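Local coordinates for protein allantoicase (Saccharomyces cerevisiae, PDB 1O59) that hydrolyses allantoate to (S)-ureidoglycolate and urea, a step of allantoin degradation that lets yeast use purines as secondary nitrogen sources, at residues A22-I27 and L162-N167; G109-T114 and S158-F163; L130-E135 and D143-E148. All blocks are in the same frame, centred on the assembly; numbering follows the deposited sequence.

Contact 1: residues A22-I27 and L162-N167; sequences AEFKSI and LFVRGN
Phe24 lies with one face of its ring on Leu162. The CB of Leu162 sits over the ring centre, 3.7 Å from the centroid of the Phe24 ring and 6° off its normal. This is a CH-pi contact. On the same face, the methyls of Leu162 lie toward one side of the ring: CD1 by Phe24 CD2 and CD2 by Phe24 CE2, each at 4.0 Å. CG of Phe24 stands anti to the backbone N (chi1 178°), on a CB that points toward the strand.

The ring edge meets main chain. Phe163 O lies near the ring plane, 3.5 Å from Phe24 CE1.

The contact joins helix 21-31 to strand 160-164 of a curled antiparallel sheet. The axes of 22-27 and 162-164 approach to 9.6 Å, their directions 35° apart, with the helix packed on the sheet face that carries Leu162 and Val164. The CB of Phe163 points away from the helix. Phe16, on the neighbouring strand 14-16, adds a second aromatic ring against Phe24 and also touches Ile27, Leu162 and Val164.

Further aliphatic packing comes from Val164. Its CG2 lies 3.9 Å from Phe24 CE1, and the two side chains run in opposite senses. The same methyl meets Ile27 CG2 at 4.1 Å, where the side chains are roughly perpendicular. Ile28, one residue further along the helix, also touches Val164.

Contact 2: residues G109-T114 and S158-F163; sequences GGEIDT and SQRHLF
Ile112 O accepts two hydrogen bonds from His161. The backbone N and the ring ND1 of His161 each lie 2.7 Å from Ile112 O, and they come from opposite faces of the carbonyl plane. Ile112 O lies in the plane of the imidazole. CG of His161 lies beside its own backbone N (chi1 -47°), the N that shares Ile112 O with the ring. At the far side of the ring, NE2 bonds to Gly156 N, so both ring nitrogens have partners.

Strands 105-113 and 160-164 pair antiparallel here. Ile112 with His161 and Gly110 with Phe163 are hydrogen-bonded pairs. Glu111 with Leu162 and Asp113 with Arg160 are non-hydrogen-bonded pairs. Beyond the strand end, Gln159 N donates to Thr114 OG1 at 3.0 Å, and that hydroxyl also bonds to Gly156 O.

On the face of the sheet away from Glu111, the Phe163 ring lies over Gly110. Gly110 CA is 3.8 Å from the centroid of the Phe163 ring, a CH-pi contact at a residue without a side chain.

Arg160 grips Glu111 side-on: NE meets Glu111 OE2 and NH2 meets Glu111 OE1, each at 2.8 Å. Both bonds are nearly straight and lie in the guanidinium plane, but the nitrogens meet both oxygens from above the carboxylate plane, which is turned 49° from the guanidinium. This two-bond grip fixes the buried carboxylate of Glu111. Arg160 NH1 also pairs with Glu21, and the shared arginine links strand 105-113 to helix 21-31.

Contact 3: residues L130-E135 and D143-E148; sequences LYDEGE and DSRWVE
Leu130 lies over one face of the Trp146 indole. Its CD2 is 3.8 Å from the centroid of the five-membered ring of Trp146 and 14° off the normal, a CH-pi contact. Leu130 CG, set between its own backbone N and carbonyl carbon (chi1 75°), lies 4.0 Å from Trp146 CZ3. Trp146 NE1 is hydrogen-bonded to Val140 O. The other methyl of Leu130, CD1, sits over the centre of the Arg145 guanidinium, 4.3 Å above its plane.

That guanidinium is held at its edge by two aspartates. Asp143 takes it side-on: Arg145 NE meets the syn lone pair of Asp143 OD1, and Arg145 NH2 meets Asp143 OD2, both at 2.9 Å. Arg145 NH1 reaches Asp132 OD1 at a longer 3.3 Å, with the Asp132 carboxylate plane turned 81° from the guanidinium. With all three nitrogens bonded, the two acids fix the rotation of the guanidinium.

Asp143 OD1 uses its anti lone pair for Arg145 N, making an Asx turn. A water bridges Tyr131 N and Arg145 O.

The Asx turn lies within a type I beta turn from Asp143 to Trp146. It leads into strand 147-154, an outermost strand of the five-stranded antiparallel sheet, beside the end of its neighbour 124-130.

Contacts 1 and 2 are neighbours, and contact 3 is centred farther off. The centres of contacts 1 and 2 lie about 11 Å apart; that of contact 3 is about 25 Å from the first and about 24 Å from the second. Contacts 1 and 2 share strand 160-164, which receives helix 21-31 on one face and pairs with strand 105-113 at an edge. Contact 3 belongs to another sheet, where strands 124-130 and 147-154 adjoin. Along the chain it is nested inside the loops closed by both others, and strand 147-154 leads on to 160-164. Contacts 1 and 2 bind helix 21-31 to one sheet and build it; contact 3 closes the connection between two neighbouring strands of the other.

Contact 1: residues A22-I27 and L162-N167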
ATOM      1  N   ALA A  22      14.110  -6.073  -4.112  1.00 57.07           N
ATOM      2  CA  ALA A  22      13.561  -7.360  -3.652  1.00 57.07           C
ATOM      3  C   ALA A  22      13.824  -7.600  -2.154  1.00 57.15           C
ATOM      4  O   ALA A  22      12.928  -8.050  -1.409  1.00 57.59           O
ATOM      5  CB  ALA A  22      14.133  -8.523  -4.475  1.00 56.93           C
ATOM      6  N   GLU A  23      15.050  -7.301  -1.727  1.00 56.59           N
ATOM      7  CA  GLU A  23      15.433  -7.405  -0.320  1.00 56.26           C
ATOM      8  C   GLU A  23      14.746  -6.346   0.550  1.00 56.06           C
ATOM      9  O   GLU A  23      14.318  -6.630   1.645  1.00 56.59           O
ATOM     10  CB  GLU A  23      16.941  -7.321  -0.194  1.00 55.77           C
ATOM     11  CG  GLU A  23      17.640  -8.552  -0.758  1.00 56.18           C
ATOM     12  CD  GLU A  23      17.820  -8.547  -2.273  1.00 55.69           C
ATOM     13  OE1 GLU A  23      18.159  -9.605  -2.846  1.00 57.05           O
ATOM     14  OE2 GLU A  23      17.643  -7.498  -2.897  1.00 54.58           O
ATOM     15  N   PHE A  24      14.608  -5.136   0.043  1.00 55.98           N
ATOM     16  CA  PHE A  24      13.785  -4.118   0.696  1.00 55.90           C
ATOM     17  C   PHE A  24      12.345  -4.633   0.939  1.00 56.83           C
ATOM     18  O   PHE A  24      11.817  -4.571   2.058  1.00 56.02           O
ATOM     19  CB  PHE A  24      13.800  -2.859  -0.168  1.00 54.53           C
ATOM     20  CG  PHE A  24      12.954  -1.731   0.354  1.00 53.83           C
ATOM     21  CD1 PHE A  24      13.340  -1.020   1.476  1.00 52.90           C
ATOM     22  CD2 PHE A  24      11.790  -1.357  -0.304  1.00 52.65           C
ATOM     23  CE1 PHE A  24      12.581   0.012   1.960  1.00 51.67           C
ATOM     24  CE2 PHE A  24      11.012  -0.311   0.173  1.00 52.95           C
ATOM     25  CZ  PHE A  24      11.410   0.375   1.310  1.00 53.17           C
ATOM     26  N   LYS A  25      11.732  -5.164  -0.109  1.00 58.50           N
ATOM     27  CA  LYS A  25      10.357  -5.680  -0.025  1.00 60.51           C
ATOM     28  C   LYS A  25      10.237  -6.842   0.958  1.00 60.28           C
ATOM     29  O   LYS A  25       9.227  -6.980   1.660  1.00 60.70           O
ATOM     30  CB  LYS A  25       9.856  -6.104  -1.411  1.00 60.99           C
ATOM     31  CG  LYS A  25       9.472  -4.922  -2.334  1.00 62.62           C
ATOM     32  CD  LYS A  25       9.564  -5.330  -3.828  1.00 63.43           C
ATOM     33  CE  LYS A  25       8.540  -4.568  -4.744  1.00 66.07           C
ATOM     34  NZ  LYS A  25       8.741  -4.905  -6.233  1.00 66.53           N
ATOM     35  N   SER A  26      11.274  -7.670   1.001  1.00 60.11           N
ATOM     36  CA  SER A  26      11.388  -8.715   1.999  1.00 60.23           C
ATOM     37  C   SER A  26      11.191  -8.201   3.419  1.00 59.34           C
ATOM     38  O   SER A  26      10.507  -8.824   4.244  1.00 59.83           O
ATOM     39  CB  SER A  26      12.779  -9.337   1.939  1.00 60.61           C
ATOM     40  OG  SER A  26      12.765 -10.512   1.172  1.00 64.18           O
ATOM     41  N   ILE A  27      11.855  -7.098   3.719  1.00 57.59           N
ATOM     42  CA  ILE A  27      11.866  -6.582   5.066  1.00 56.47           C
ATOM     43  C   ILE A  27      10.549  -5.881   5.357  1.00 56.54           C
ATOM     44  O   ILE A  27       9.927  -6.088   6.395  1.00 55.63           O
ATOM     45  CB  ILE A  27      13.094  -5.658   5.232  1.00 55.86           C
ATOM     46  CG1 ILE A  27      14.358  -6.533   5.359  1.00 53.75           C
ATOM     47  CG2 ILE A  27      12.926  -4.720   6.419  1.00 54.84           C
ATOM     48  CD1 ILE A  27      15.524  -6.023   4.634  1.00 51.76           C
ATOM     49  N   LEU A 162      14.847   4.174  -0.864  1.00 61.35           N
ATOM     50  CA  LEU A 162      14.135   3.145  -0.143  1.00 61.11           C
ATOM     51  C   LEU A 162      14.799   3.010   1.210  1.00 61.14           C
ATOM     52  O   LEU A 162      15.984   2.615   1.313  1.00 60.32           O
ATOM     53  CB  LEU A 162      14.232   1.833  -0.918  1.00 61.30           C
ATOM     54  CG  LEU A 162      13.821   1.891  -2.396  1.00 62.07           C
ATOM     55  CD1 LEU A 162      14.038   0.550  -3.049  1.00 63.22           C
ATOM     56  CD2 LEU A 162      12.364   2.320  -2.555  1.00 63.30           C
ATOM     57  N   PHE A 163      14.043   3.356   2.251  1.00 60.99           N
ATOM     58  CA  PHE A 163      14.588   3.378   3.620  1.00 60.64           C
ATOM     59  C   PHE A 163      13.777   2.538   4.638  1.00 60.39           C
ATOM     60  O   PHE A 163      12.544   2.361   4.539  1.00 58.60           O
ATOM     61  CB  PHE A 163      14.791   4.827   4.119  1.00 60.35           C
ATOM     62  CG  PHE A 163      13.547   5.649   4.075  1.00 60.26           C
ATOM     63  CD1 PHE A 163      13.234   6.394   2.934  1.00 59.09           C
ATOM     64  CD2 PHE A 163      12.660   5.638   5.162  1.00 60.86           C
ATOM     65  CE1 PHE A 163      12.054   7.144   2.875  1.00 61.60           C
ATOM     66  CE2 PHE A 163      11.475   6.352   5.131  1.00 60.39           C
ATOM     67  CZ  PHE A 163      11.158   7.125   3.972  1.00 62.11           C
ATOM     68  N   VAL A 164      14.533   2.021   5.601  1.00 60.85           N
ATOM     69  CA  VAL A 164      14.009   1.331   6.759  1.00 61.47           C
ATOM     70  C   VAL A 164      14.594   2.036   7.970  1.00 61.79           C
ATOM     71  O   VAL A 164      15.773   2.373   7.990  1.00 60.97           O
ATOM     72  CB  VAL A 164      14.478  -0.146   6.760  1.00 61.94           C
ATOM     73  CG1 VAL A 164      13.982  -0.898   8.009  1.00 61.61           C
ATOM     74  CG2 VAL A 164      14.030  -0.842   5.467  1.00 62.39           C
ATOM     75  N   ARG A 165      13.766   2.252   8.981  1.00 62.65           N
ATOM     76  CA  ARG A 165      14.249   2.773  10.259  1.00 63.25           C
ATOM     77  C   ARG A 165      15.243   1.825  10.894  1.00 63.54           C
ATOM     78  O   ARG A 165      14.986   0.622  10.994  1.00 63.64           O
ATOM     79  CB  ARG A 165      13.115   2.922  11.261  1.00 63.27           C
ATOM     80  CG  ARG A 165      11.954   3.751  10.829  1.00 64.04           C
ATOM     81  CD  ARG A 165      10.844   3.681  11.833  1.00 63.76           C
ATOM     82  NE  ARG A 165      11.094   4.618  12.906  1.00 63.92           N
ATOM     83  CZ  ARG A 165      11.506   4.328  14.119  1.00 62.97           C
ATOM     84  NH1 ARG A 165      11.713   3.086  14.527  1.00 64.23           N
ATOM     85  NH2 ARG A 165      11.696   5.325  14.954  1.00 64.53           N
ATOM     86  N   GLY A 166      16.345   2.374  11.388  1.00 64.06           N
ATOM     87  CA  GLY A 166      17.323   1.571  12.108  1.00 64.40           C
ATOM     88  C   GLY A 166      16.752   0.748  13.260  1.00 64.75           C
ATOM     89  O   GLY A 166      17.221  -0.369  13.525  1.00 64.86           O
ATOM     90  N   ASN A 167      15.761   1.288  13.967  1.00 64.82           N
ATOM     91  CA  ASN A 167      15.227   0.598  15.140  1.00 64.82           C
ATOM     92  C   ASN A 167      14.036  -0.263  14.796  1.00 64.31           C
ATOM     93  O   ASN A 167      13.373  -0.776  15.690  1.00 64.34           O
ATOM     94  CB  ASN A 167      14.855   1.600  16.230  1.00 65.26           C
ATOM     95  CG  ASN A 167      16.085   2.213  16.906  1.00 68.34           C
ATOM     96  OD1 ASN A 167      17.006   1.504  17.359  1.00 69.25           O
ATOM     97  ND2 ASN A 167      16.107   3.543  16.969  1.00 73.10           N
TER

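Contact 2: residues G109-T114 and S158-F163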
ATOM      1  N   GLY A 109       9.312   1.956   7.502  1.00 55.84           N
ATOM      2  CA  GLY A 109      10.135   2.534   6.457  1.00 55.89           C
ATOM      3  C   GLY A 109       9.334   3.296   5.469  1.00 56.05           C
ATOM      4  O   GLY A 109       8.188   3.656   5.742  1.00 56.13           O
ATOM      5  N   GLY A 110       9.938   3.531   4.315  1.00 56.87           N
ATOM      6  CA  GLY A 110       9.280   4.318   3.280  1.00 57.49           C
ATOM      7  C   GLY A 110      10.076   4.499   2.017  1.00 58.06           C
ATOM      8  O   GLY A 110      11.164   3.944   1.856  1.00 58.43           O
ATOM      9  N   GLU A 111       9.494   5.262   1.103  1.00 59.32           N
ATOM     10  CA  GLU A 111      10.148   5.679  -0.133  1.00 60.27           C
ATOM     11  C   GLU A 111       9.974   7.177  -0.386  1.00 60.14           C
ATOM     12  O   GLU A 111       8.849   7.732  -0.303  1.00 60.81           O
ATOM     13  CB  GLU A 111       9.613   4.923  -1.370  1.00 60.17           C
ATOM     14  CG  GLU A 111      10.222   5.464  -2.688  1.00 60.17           C
ATOM     15  CD  GLU A 111       9.725   4.788  -3.982  1.00 62.01           C
ATOM     16  OE1 GLU A 111       9.118   3.686  -3.929  1.00 65.93           O
ATOM     17  OE2 GLU A 111       9.963   5.368  -5.074  1.00 63.23           O
ATOM     18  N   ILE A 112      11.082   7.799  -0.747  1.00 59.94           N
ATOM     19  CA  ILE A 112      11.076   9.136  -1.304  1.00 60.31           C
ATOM     20  C   ILE A 112      11.638   9.072  -2.723  1.00 60.27           C
ATOM     21  O   ILE A 112      12.797   8.676  -2.938  1.00 59.25           O
ATOM     22  CB  ILE A 112      11.900  10.101  -0.411  1.00 61.01           C
ATOM     23  CG1 ILE A 112      11.146  10.400   0.917  1.00 61.17           C
ATOM     24  CG2 ILE A 112      12.260  11.398  -1.154  1.00 60.52           C
ATOM     25  CD1 ILE A 112       9.950  11.339   0.757  1.00 61.76           C
ATOM     26  N   ASP A 113      10.778   9.429  -3.682  1.00 60.47           N
ATOM     27  CA  ASP A 113      11.149   9.508  -5.098  1.00 60.66           C
ATOM     28  C   ASP A 113      11.225  10.978  -5.579  1.00 59.91           C
ATOM     29  O   ASP A 113      10.208  11.688  -5.657  1.00 60.68           O
ATOM     30  CB  ASP A 113      10.129   8.710  -5.936  1.00 60.70           C
ATOM     31  CG  ASP A 113      10.597   8.440  -7.395  1.00 62.04           C
ATOM     32  OD1 ASP A 113      11.704   8.913  -7.839  1.00 61.29           O
ATOM     33  OD2 ASP A 113       9.882   7.751  -8.170  1.00 63.75           O
ATOM     34  N   THR A 114      12.421  11.427  -5.915  1.00 58.95           N
ATOM     35  CA  THR A 114      12.625  12.765  -6.478  1.00 58.57           C
ATOM     36  C   THR A 114      12.606  12.764  -8.005  1.00 58.85           C
ATOM     37  O   THR A 114      13.149  13.666  -8.616  1.00 59.27           O
ATOM     38  CB  THR A 114      13.982  13.362  -5.980  1.00 58.21           C
ATOM     39  OG1 THR A 114      15.060  12.461  -6.256  1.00 55.83           O
ATOM     40  CG2 THR A 114      14.018  13.502  -4.473  1.00 56.84           C
ATOM     41  N   SER A 158      16.323  13.162  -8.938  1.00 60.05           N
ATOM     42  CA  SER A 158      15.601  12.267  -9.827  1.00 60.65           C
ATOM     43  C   SER A 158      15.844  10.792  -9.549  1.00 60.10           C
ATOM     44  O   SER A 158      16.228  10.068 -10.420  1.00 59.65           O
ATOM     45  CB  SER A 158      15.953  12.584 -11.291  1.00 60.94           C
ATOM     46  OG  SER A 158      15.094  11.865 -12.162  1.00 62.73           O
ATOM     47  N   GLN A 159      15.570  10.352  -8.332  1.00 60.43           N
ATOM     48  CA  GLN A 159      15.742   8.965  -7.995  1.00 60.39           C
ATOM     49  C   GLN A 159      14.915   8.523  -6.811  1.00 60.78           C
ATOM     50  O   GLN A 159      14.440   9.323  -6.021  1.00 59.89           O
ATOM     51  CB  GLN A 159      17.202   8.698  -7.688  1.00 60.28           C
ATOM     52  CG  GLN A 159      17.672   9.343  -6.396  1.00 60.02           C
ATOM     53  CD  GLN A 159      19.169   9.343  -6.287  1.00 60.00           C
ATOM     54  OE1 GLN A 159      19.839  10.224  -6.853  1.00 58.38           O
ATOM     55  NE2 GLN A 159      19.712   8.351  -5.572  1.00 59.84           N
ATOM     56  N   ARG A 160      14.803   7.207  -6.694  1.00 61.56           N
ATOM     57  CA  ARG A 160      14.055   6.556  -5.620  1.00 62.29           C
ATOM     58  C   ARG A 160      14.982   6.297  -4.446  1.00 62.38           C
ATOM     59  O   ARG A 160      16.134   5.923  -4.627  1.00 62.68           O
ATOM     60  CB  ARG A 160      13.463   5.239  -6.120  1.00 62.17           C
ATOM     61  CG  ARG A 160      12.598   5.442  -7.357  1.00 63.36           C
ATOM     62  CD  ARG A 160      11.935   4.214  -7.879  1.00 63.27           C
ATOM     63  NE  ARG A 160      11.128   3.582  -6.850  1.00 64.23           N
ATOM     64  CZ  ARG A 160      10.992   2.275  -6.712  1.00 63.16           C
ATOM     65  NH1 ARG A 160      11.588   1.432  -7.534  1.00 63.35           N
ATOM     66  NH2 ARG A 160      10.240   1.806  -5.738  1.00 63.98           N
ATOM     67  N   HIS A 161      14.483   6.530  -3.243  1.00 62.59           N
ATOM     68  CA  HIS A 161      15.227   6.221  -2.047  1.00 62.14           C
ATOM     69  C   HIS A 161      14.328   5.348  -1.206  1.00 61.78           C
ATOM     70  O   HIS A 161      13.206   5.748  -0.867  1.00 62.25           O
ATOM     71  CB  HIS A 161      15.609   7.474  -1.250  1.00 62.44           C
ATOM     72  CG  HIS A 161      16.196   8.579  -2.071  1.00 62.67           C
ATOM     73  ND1 HIS A 161      15.427   9.389  -2.883  1.00 61.99           N
ATOM     74  CD2 HIS A 161      17.467   9.040  -2.166  1.00 62.27           C
ATOM     75  CE1 HIS A 161      16.207  10.292  -3.454  1.00 63.88           C
ATOM     76  NE2 HIS A 161      17.448  10.106  -3.033  1.00 62.09           N
ATOM     77  N   LEU A 162      14.847   4.174  -0.864  1.00 61.35           N
ATOM     78  CA  LEU A 162      14.135   3.145  -0.143  1.00 61.11           C
ATOM     79  C   LEU A 162      14.799   3.010   1.210  1.00 61.14           C
ATOM     80  O   LEU A 162      15.984   2.615   1.313  1.00 60.32           O
ATOM     81  CB  LEU A 162      14.232   1.833  -0.918  1.00 61.30           C
ATOM     82  CG  LEU A 162      13.821   1.891  -2.396  1.00 62.07           C
ATOM     83  CD1 LEU A 162      14.038   0.550  -3.049  1.00 63.22           C
ATOM     84  CD2 LEU A 162      12.364   2.320  -2.555  1.00 63.30           C
ATOM     85  N   PHE A 163      14.043   3.356   2.251  1.00 60.99           N
ATOM     86  CA  PHE A 163      14.588   3.378   3.620  1.00 60.64           C
ATOM     87  C   PHE A 163      13.777   2.538   4.638  1.00 60.39           C
ATOM     88  O   PHE A 163      12.544   2.361   4.539  1.00 58.60           O
ATOM     89  CB  PHE A 163      14.791   4.827   4.119  1.00 60.35           C
ATOM     90  CG  PHE A 163      13.547   5.649   4.075  1.00 60.26           C
ATOM     91  CD1 PHE A 163      13.234   6.394   2.934  1.00 59.09           C
ATOM     92  CD2 PHE A 163      12.660   5.638   5.162  1.00 60.86           C
ATOM     93  CE1 PHE A 163      12.054   7.144   2.875  1.00 61.60           C
ATOM     94  CE2 PHE A 163      11.475   6.352   5.131  1.00 60.39           C
ATOM     95  CZ  PHE A 163      11.158   7.125   3.972  1.00 62.11           C
TER

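Contact 3: residues L130-E135 and D143-E148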
ATOM      1  N   LEU A 130       2.081  11.592  14.224  1.00 58.95           N
ATOM      2  CA  LEU A 130       1.285  11.675  15.438  1.00 59.73           C
ATOM      3  C   LEU A 130       0.069  10.740  15.477  1.00 60.32           C
ATOM      4  O   LEU A 130      -0.381  10.187  14.465  1.00 60.27           O
ATOM      5  CB  LEU A 130       0.895  13.136  15.746  1.00 60.05           C
ATOM      6  CG  LEU A 130      -0.182  13.968  15.023  1.00 59.89           C
ATOM      7  CD1 LEU A 130      -1.632  13.425  15.183  1.00 60.22           C
ATOM      8  CD2 LEU A 130      -0.098  15.398  15.577  1.00 59.29           C
ATOM      9  N   TYR A 131      -0.438  10.591  16.687  1.00 61.03           N
ATOM     10  CA  TYR A 131      -1.590   9.783  16.976  1.00 62.42           C
ATOM     11  C   TYR A 131      -2.752  10.683  17.398  1.00 64.03           C
ATOM     12  O   TYR A 131      -2.703  11.324  18.451  1.00 63.87           O
ATOM     13  CB  TYR A 131      -1.282   8.807  18.108  1.00 61.74           C
ATOM     14  CG  TYR A 131      -2.432   7.899  18.356  1.00 60.91           C
ATOM     15  CD1 TYR A 131      -2.693   6.868  17.479  1.00 61.38           C
ATOM     16  CD2 TYR A 131      -3.285   8.082  19.439  1.00 61.15           C
ATOM     17  CE1 TYR A 131      -3.761   6.028  17.661  1.00 61.27           C
ATOM     18  CE2 TYR A 131      -4.364   7.232  19.639  1.00 61.34           C
ATOM     19  CZ  TYR A 131      -4.592   6.207  18.731  1.00 61.07           C
ATOM     20  OH  TYR A 131      -5.627   5.324  18.866  1.00 61.78           O
ATOM     21  N   ASP A 132      -3.795  10.707  16.572  1.00 66.41           N
ATOM     22  CA  ASP A 132      -4.993  11.486  16.843  1.00 68.24           C
ATOM     23  C   ASP A 132      -6.233  10.598  16.860  1.00 70.24           C
ATOM     24  O   ASP A 132      -6.385   9.700  16.045  1.00 70.33           O
ATOM     25  CB  ASP A 132      -5.120  12.584  15.810  1.00 68.35           C
ATOM     26  CG  ASP A 132      -6.398  13.343  15.925  1.00 67.87           C
ATOM     27  OD1 ASP A 132      -6.724  13.813  17.034  1.00 64.65           O
ATOM     28  OD2 ASP A 132      -7.141  13.520  14.931  1.00 69.89           O
ATOM     29  N   GLU A 133      -7.106  10.853  17.823  1.00 72.99           N
ATOM     30  CA  GLU A 133      -8.302  10.044  18.042  1.00 75.16           C
ATOM     31  C   GLU A 133      -9.518  10.636  17.320  1.00 75.86           C
ATOM     32  O   GLU A 133      -9.924  10.116  16.283  1.00 76.36           O
ATOM     33  CB  GLU A 133      -8.551   9.926  19.542  1.00 75.58           C
ATOM     34  CG  GLU A 133      -7.510   9.092  20.287  1.00 76.92           C
ATOM     35  CD  GLU A 133      -8.132   7.886  20.982  1.00 79.27           C
ATOM     36  OE1 GLU A 133      -8.377   6.848  20.317  1.00 78.93           O
ATOM     37  OE2 GLU A 133      -8.388   7.994  22.209  1.00 79.71           O
ATOM     38  N   GLY A 134     -10.086  11.728  17.837  1.00 76.85           N
ATOM     39  CA  GLY A 134     -11.283  12.327  17.223  1.00 77.30           C
ATOM     40  C   GLY A 134     -10.929  13.004  15.913  1.00 78.42           C
ATOM     41  O   GLY A 134      -9.986  13.821  15.889  1.00 79.12           O
ATOM     42  N   GLU A 135     -11.637  12.685  14.817  1.00 78.73           N
ATOM     43  CA  GLU A 135     -11.585  13.577  13.634  1.00 78.72           C
ATOM     44  C   GLU A 135     -12.276  14.908  14.079  1.00 78.04           C
ATOM     45  O   GLU A 135     -13.436  15.234  13.736  1.00 78.31           O
ATOM     46  CB  GLU A 135     -12.144  12.925  12.338  1.00 79.04           C
ATOM     47  CG  GLU A 135     -12.127  13.798  11.051  1.00 80.05           C
ATOM     48  CD  GLU A 135     -10.750  14.391  10.615  1.00 83.95           C
ATOM     49  OE1 GLU A 135      -9.666  13.982  11.117  1.00 85.58           O
ATOM     50  OE2 GLU A 135     -10.742  15.289   9.723  1.00 83.45           O
ATOM     51  N   ASP A 143       1.527  21.132  16.160  1.00 56.15           N
ATOM     52  CA  ASP A 143       0.821  20.320  17.167  1.00 55.77           C
ATOM     53  C   ASP A 143       1.856  19.635  18.060  1.00 55.51           C
ATOM     54  O   ASP A 143       2.850  19.079  17.581  1.00 55.72           O
ATOM     55  CB  ASP A 143      -0.014  19.297  16.394  1.00 55.76           C
ATOM     56  CG  ASP A 143      -0.945  18.495  17.244  1.00 55.68           C
ATOM     57  OD1 ASP A 143      -0.519  17.794  18.181  1.00 53.92           O
ATOM     58  OD2 ASP A 143      -2.149  18.442  16.957  1.00 59.10           O
ATOM     59  N   SER A 144       1.632  19.670  19.358  1.00 55.00           N
ATOM     60  CA  SER A 144       2.624  19.176  20.267  1.00 54.93           C
ATOM     61  C   SER A 144       2.827  17.686  20.169  1.00 54.86           C
ATOM     62  O   SER A 144       3.788  17.158  20.707  1.00 54.25           O
ATOM     63  CB  SER A 144       2.249  19.552  21.684  1.00 55.49           C
ATOM     64  OG  SER A 144       0.940  19.117  22.002  1.00 56.82           O
ATOM     65  N   ARG A 145       1.932  16.995  19.475  1.00 55.44           N
ATOM     66  CA  ARG A 145       1.991  15.535  19.425  1.00 55.85           C
ATOM     67  C   ARG A 145       2.871  15.003  18.319  1.00 55.65           C
ATOM     68  O   ARG A 145       3.064  13.791  18.230  1.00 56.13           O
ATOM     69  CB  ARG A 145       0.593  14.947  19.291  1.00 55.95           C
ATOM     70  CG  ARG A 145      -0.283  15.230  20.498  1.00 57.27           C
ATOM     71  CD  ARG A 145      -1.757  14.936  20.299  1.00 57.48           C
ATOM     72  NE  ARG A 145      -2.306  15.722  19.196  1.00 59.17           N
ATOM     73  CZ  ARG A 145      -3.456  15.472  18.612  1.00 58.54           C
ATOM     74  NH1 ARG A 145      -4.211  14.464  19.018  1.00 59.32           N
ATOM     75  NH2 ARG A 145      -3.854  16.231  17.608  1.00 59.21           N
ATOM     76  N   TRP A 146       3.399  15.887  17.473  1.00 55.21           N
ATOM     77  CA  TRP A 146       4.364  15.465  16.458  1.00 54.89           C
ATOM     78  C   TRP A 146       5.651  14.872  17.059  1.00 55.02           C
ATOM     79  O   TRP A 146       6.306  15.472  17.913  1.00 54.56           O
ATOM     80  CB  TRP A 146       4.714  16.606  15.503  1.00 54.02           C
ATOM     81  CG  TRP A 146       3.613  16.970  14.576  1.00 53.66           C
ATOM     82  CD1 TRP A 146       2.925  18.163  14.526  1.00 52.90           C
ATOM     83  CD2 TRP A 146       3.045  16.141  13.558  1.00 53.56           C
ATOM     84  NE1 TRP A 146       1.985  18.119  13.525  1.00 53.04           N
ATOM     85  CE2 TRP A 146       2.035  16.892  12.915  1.00 53.13           C
ATOM     86  CE3 TRP A 146       3.287  14.836  13.116  1.00 52.63           C
ATOM     87  CZ2 TRP A 146       1.269  16.373  11.864  1.00 53.61           C
ATOM     88  CZ3 TRP A 146       2.535  14.331  12.071  1.00 53.15           C
ATOM     89  CH2 TRP A 146       1.535  15.095  11.459  1.00 53.23           C
ATOM     90  N   VAL A 147       6.002  13.698  16.552  1.00 55.60           N
ATOM     91  CA  VAL A 147       7.140  12.930  17.000  1.00 56.51           C
ATOM     92  C   VAL A 147       7.949  12.538  15.788  1.00 56.57           C
ATOM     93  O   VAL A 147       7.429  11.909  14.888  1.00 56.46           O
ATOM     94  CB  VAL A 147       6.674  11.626  17.698  1.00 56.53           C
ATOM     95  CG1 VAL A 147       7.838  10.717  18.014  1.00 57.25           C
ATOM     96  CG2 VAL A 147       5.959  11.950  18.988  1.00 58.35           C
ATOM     97  N   GLU A 148       9.228  12.881  15.779  1.00 57.24           N
ATOM     98  CA  GLU A 148      10.117  12.452  14.696  1.00 57.83           C
ATOM     99  C   GLU A 148      10.347  10.931  14.667  1.00 57.99           C
ATOM    100  O   GLU A 148      10.701  10.301  15.655  1.00 57.97           O
ATOM    101  CB  GLU A 148      11.465  13.161  14.794  1.00 57.62           C
ATOM    102  CG  GLU A 148      12.349  12.884  13.602  1.00 58.50           C
ATOM    103  CD  GLU A 148      13.742  13.439  13.784  1.00 58.07           C
ATOM    104  OE1 GLU A 148      13.989  14.526  13.247  1.00 57.31           O
ATOM    105  OE2 GLU A 148      14.581  12.776  14.440  1.00 58.53           O
TER
HETATM  106  O   HOH W   1       1.275  11.458  19.239  1.00 45.48           O